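Local coordinates for protein flavodoxin (PDB 2ARK) that probably serves as a low-potential electron donor to redox enzymes, carrying the electrons on a bound FMN cofactor, at residues R73-D76 against D77-D81. Residues are numbered along the deposited sequence; the frame is centred on the assembly and turned at random.
Sequences RFFD and DVLGD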
ATOM      1  N   ARG A  73     -16.268  -4.353  -8.691  1.00 24.36           N
ATOM      2  CA  ARG A  73     -16.954  -5.220  -9.668  1.00 24.08           C
ATOM      3  C   ARG A  73     -17.056  -4.553 -11.044  1.00 25.31           C
ATOM      4  O   ARG A  73     -16.930  -5.208 -12.079  1.00 25.90           O
ATOM      5  CB  ARG A  73     -18.330  -5.611  -9.152  1.00 23.67           C
ATOM      6  CG  ARG A  73     -19.186  -6.489 -10.086  1.00 21.72           C
ATOM      7  CD  ARG A  73     -20.556  -5.908 -10.033  1.00 20.03           C
ATOM      8  NE  ARG A  73     -21.486  -6.811  -9.447  1.00 20.64           N
ATOM      9  CZ  ARG A  73     -22.674  -6.504  -8.933  1.00 19.43           C
ATOM     10  NH1 ARG A  73     -23.388  -7.511  -8.470  1.00 16.42           N
ATOM     11  NH2 ARG A  73     -23.144  -5.245  -8.842  1.00 16.91           N
ATOM     12  N   PHE A  74     -17.262  -3.245 -11.048  1.00 25.62           N
ATOM     13  CA  PHE A  74     -17.303  -2.496 -12.266  1.00 27.00           C
ATOM     14  C   PHE A  74     -15.976  -2.594 -13.042  1.00 28.03           C
ATOM     15  O   PHE A  74     -15.956  -2.807 -14.278  1.00 28.58           O
ATOM     16  CB  PHE A  74     -17.649  -1.030 -11.963  1.00 27.46           C
ATOM     17  CG  PHE A  74     -17.709  -0.172 -13.185  1.00 28.81           C
ATOM     18  CD1 PHE A  74     -18.893  -0.088 -13.931  1.00 29.22           C
ATOM     19  CD2 PHE A  74     -16.585   0.527 -13.609  1.00 27.82           C
ATOM     20  CE1 PHE A  74     -18.956   0.694 -15.094  1.00 28.00           C
ATOM     21  CE2 PHE A  74     -16.638   1.306 -14.761  1.00 31.12           C
ATOM     22  CZ  PHE A  74     -17.827   1.387 -15.508  1.00 28.33           C
ATOM     23  N   PHE A  75     -14.875  -2.420 -12.323  1.00 28.15           N
ATOM     24  CA  PHE A  75     -13.571  -2.565 -12.917  1.00 28.86           C
ATOM     25  C   PHE A  75     -13.263  -3.985 -13.336  1.00 29.38           C
ATOM     26  O   PHE A  75     -12.757  -4.193 -14.418  1.00 30.16           O
ATOM     27  CB  PHE A  75     -12.484  -1.956 -12.012  1.00 29.23           C
ATOM     28  CG  PHE A  75     -12.380  -0.474 -12.162  1.00 28.08           C
ATOM     29  CD1 PHE A  75     -13.324   0.357 -11.582  1.00 27.60           C
ATOM     30  CD2 PHE A  75     -11.386   0.088 -12.941  1.00 28.51           C
ATOM     31  CE1 PHE A  75     -13.271   1.739 -11.762  1.00 29.07           C
ATOM     32  CE2 PHE A  75     -11.317   1.466 -13.132  1.00 28.63           C
ATOM     33  CZ  PHE A  75     -12.256   2.296 -12.545  1.00 29.28           C
ATOM     34  N   ASP A  76     -13.590  -4.959 -12.496  1.00 30.62           N
ATOM     35  CA  ASP A  76     -13.236  -6.342 -12.773  1.00 31.84           C
ATOM     36  C   ASP A  76     -14.049  -6.835 -13.924  1.00 31.97           C
ATOM     37  O   ASP A  76     -13.503  -7.483 -14.799  1.00 32.03           O
ATOM     38  CB  ASP A  76     -13.481  -7.287 -11.573  1.00 32.68           C
ATOM     39  CG  ASP A  76     -12.467  -7.110 -10.447  1.00 35.28           C
ATOM     40  OD1 ASP A  76     -11.321  -6.692 -10.744  1.00 38.88           O
ATOM     41  OD2 ASP A  76     -12.821  -7.408  -9.266  1.00 35.92           O
ATOM     42  N   ASP A  77     -15.349  -6.535 -13.915  1.00 32.09           N
ATOM     43  CA  ASP A  77     -16.293  -7.237 -14.776  1.00 32.87           C
ATOM     44  C   ASP A  77     -16.799  -6.447 -15.965  1.00 32.83           C
ATOM     45  O   ASP A  77     -17.005  -7.019 -17.036  1.00 33.62           O
ATOM     46  CB  ASP A  77     -17.480  -7.789 -13.972  1.00 33.08           C
ATOM     47  CG  ASP A  77     -17.095  -8.967 -13.053  1.00 35.48           C
ATOM     48  OD1 ASP A  77     -15.917  -9.435 -13.048  1.00 37.17           O
ATOM     49  OD2 ASP A  77     -18.002  -9.440 -12.327  1.00 38.90           O
ATOM     50  N   VAL A  78     -17.033  -5.152 -15.780  1.00 32.55           N
ATOM     51  CA  VAL A  78     -17.474  -4.290 -16.888  1.00 32.03           C
ATOM     52  C   VAL A  78     -16.274  -3.850 -17.737  1.00 31.93           C
ATOM     53  O   VAL A  78     -16.288  -4.034 -18.943  1.00 31.97           O
ATOM     54  CB  VAL A  78     -18.351  -3.077 -16.403  1.00 32.23           C
ATOM     55  CG1 VAL A  78     -18.672  -2.125 -17.546  1.00 30.62           C
ATOM     56  CG2 VAL A  78     -19.655  -3.588 -15.769  1.00 30.48           C
ATOM     57  N   LEU A  79     -15.230  -3.312 -17.104  1.00 31.65           N
ATOM     58  CA  LEU A  79     -14.038  -2.881 -17.833  1.00 31.31           C
ATOM     59  C   LEU A  79     -13.073  -4.005 -18.195  1.00 31.25           C
ATOM     60  O   LEU A  79     -12.131  -3.795 -18.950  1.00 30.99           O
ATOM     61  CB  LEU A  79     -13.296  -1.797 -17.074  1.00 31.51           C
ATOM     62  CG  LEU A  79     -14.034  -0.509 -16.746  1.00 31.29           C
ATOM     63  CD1 LEU A  79     -12.990   0.453 -16.314  1.00 31.67           C
ATOM     64  CD2 LEU A  79     -14.825   0.054 -17.969  1.00 29.99           C
ATOM     65  N   GLY A  80     -13.320  -5.195 -17.678  1.00 31.39           N
ATOM     66  CA  GLY A  80     -12.432  -6.330 -17.906  1.00 32.06           C
ATOM     67  C   GLY A  80     -12.088  -6.658 -19.351  1.00 32.39           C
ATOM     68  O   GLY A  80     -10.985  -7.137 -19.622  1.00 32.45           O
ATOM     69  N   ASP A  81     -13.026  -6.423 -20.276  1.00 32.69           N
ATOM     70  CA  ASP A  81     -12.774  -6.630 -21.713  1.00 33.08           C
ATOM     71  C   ASP A  81     -11.901  -5.551 -22.324  1.00 31.58           C
ATOM     72  O   ASP A  81     -11.208  -5.796 -23.280  1.00 31.98           O
ATOM     73  CB  ASP A  81     -14.084  -6.764 -22.514  1.00 34.04           C
ATOM     74  CG  ASP A  81     -14.654  -8.201 -22.491  1.00 37.66           C
ATOM     75  OD1 ASP A  81     -15.866  -8.383 -22.778  1.00 42.49           O
ATOM     76  OD2 ASP A  81     -13.896  -9.159 -22.188  1.00 40.89           O
TER
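F74 and F75 meet V78 and L79 near the C-terminal end of helix 69-78, the connecting helix of a beta-alpha-beta crossover in the flavodoxin fold, and they illustrate how a helix that widens near its end keeps its side chains packed. The carbonyl oxygen of F74 marks the change of pitch. F74 O takes a weak bond from V78 N in the usual i to i+4 manner, and a straighter one, N-H...O 161°, from L79 N, five residues on, at 3.0 Å; this second bond is the pi-type one. One residue earlier the regular i to i+4 bond is intact, with D77 N 2.8 Å from R73 O.

The F74 ring is gripped by both followers. Its CG lies anti to the backbone N (chi1 180°), which swings the ring along the helix toward the C-terminal turn. V78 CB sits over one face, 4.3 Å from the centroid of the F74 ring in a CH-pi contact, while V78 CG1 touches F74 CE1. Across the ring, F74 CE2 lies 3.7 Å from L79 CG, the leucine approaching obliquely. Replacing F74 with an alanine would probably leave V78 and L79 without the surface they share and open a gap toward V42 and A45.

L79 has a second aromatic partner. It runs beside F75 and points the same way, into the interior, where F75 packs on M114 and L115 of helix 104-117.

On the outer side, D77 OD2 lies beside R73 CG, 3.9 Å away, and is hydrogen-bonded to W69 NE1 of the second subunit, while R73 makes a cation-pi contact with W69 of that subunit. Back inside, L79 CD1 rests 3.6 Å above the F75 ring plane, offset toward the rim beside CD2 and CE2.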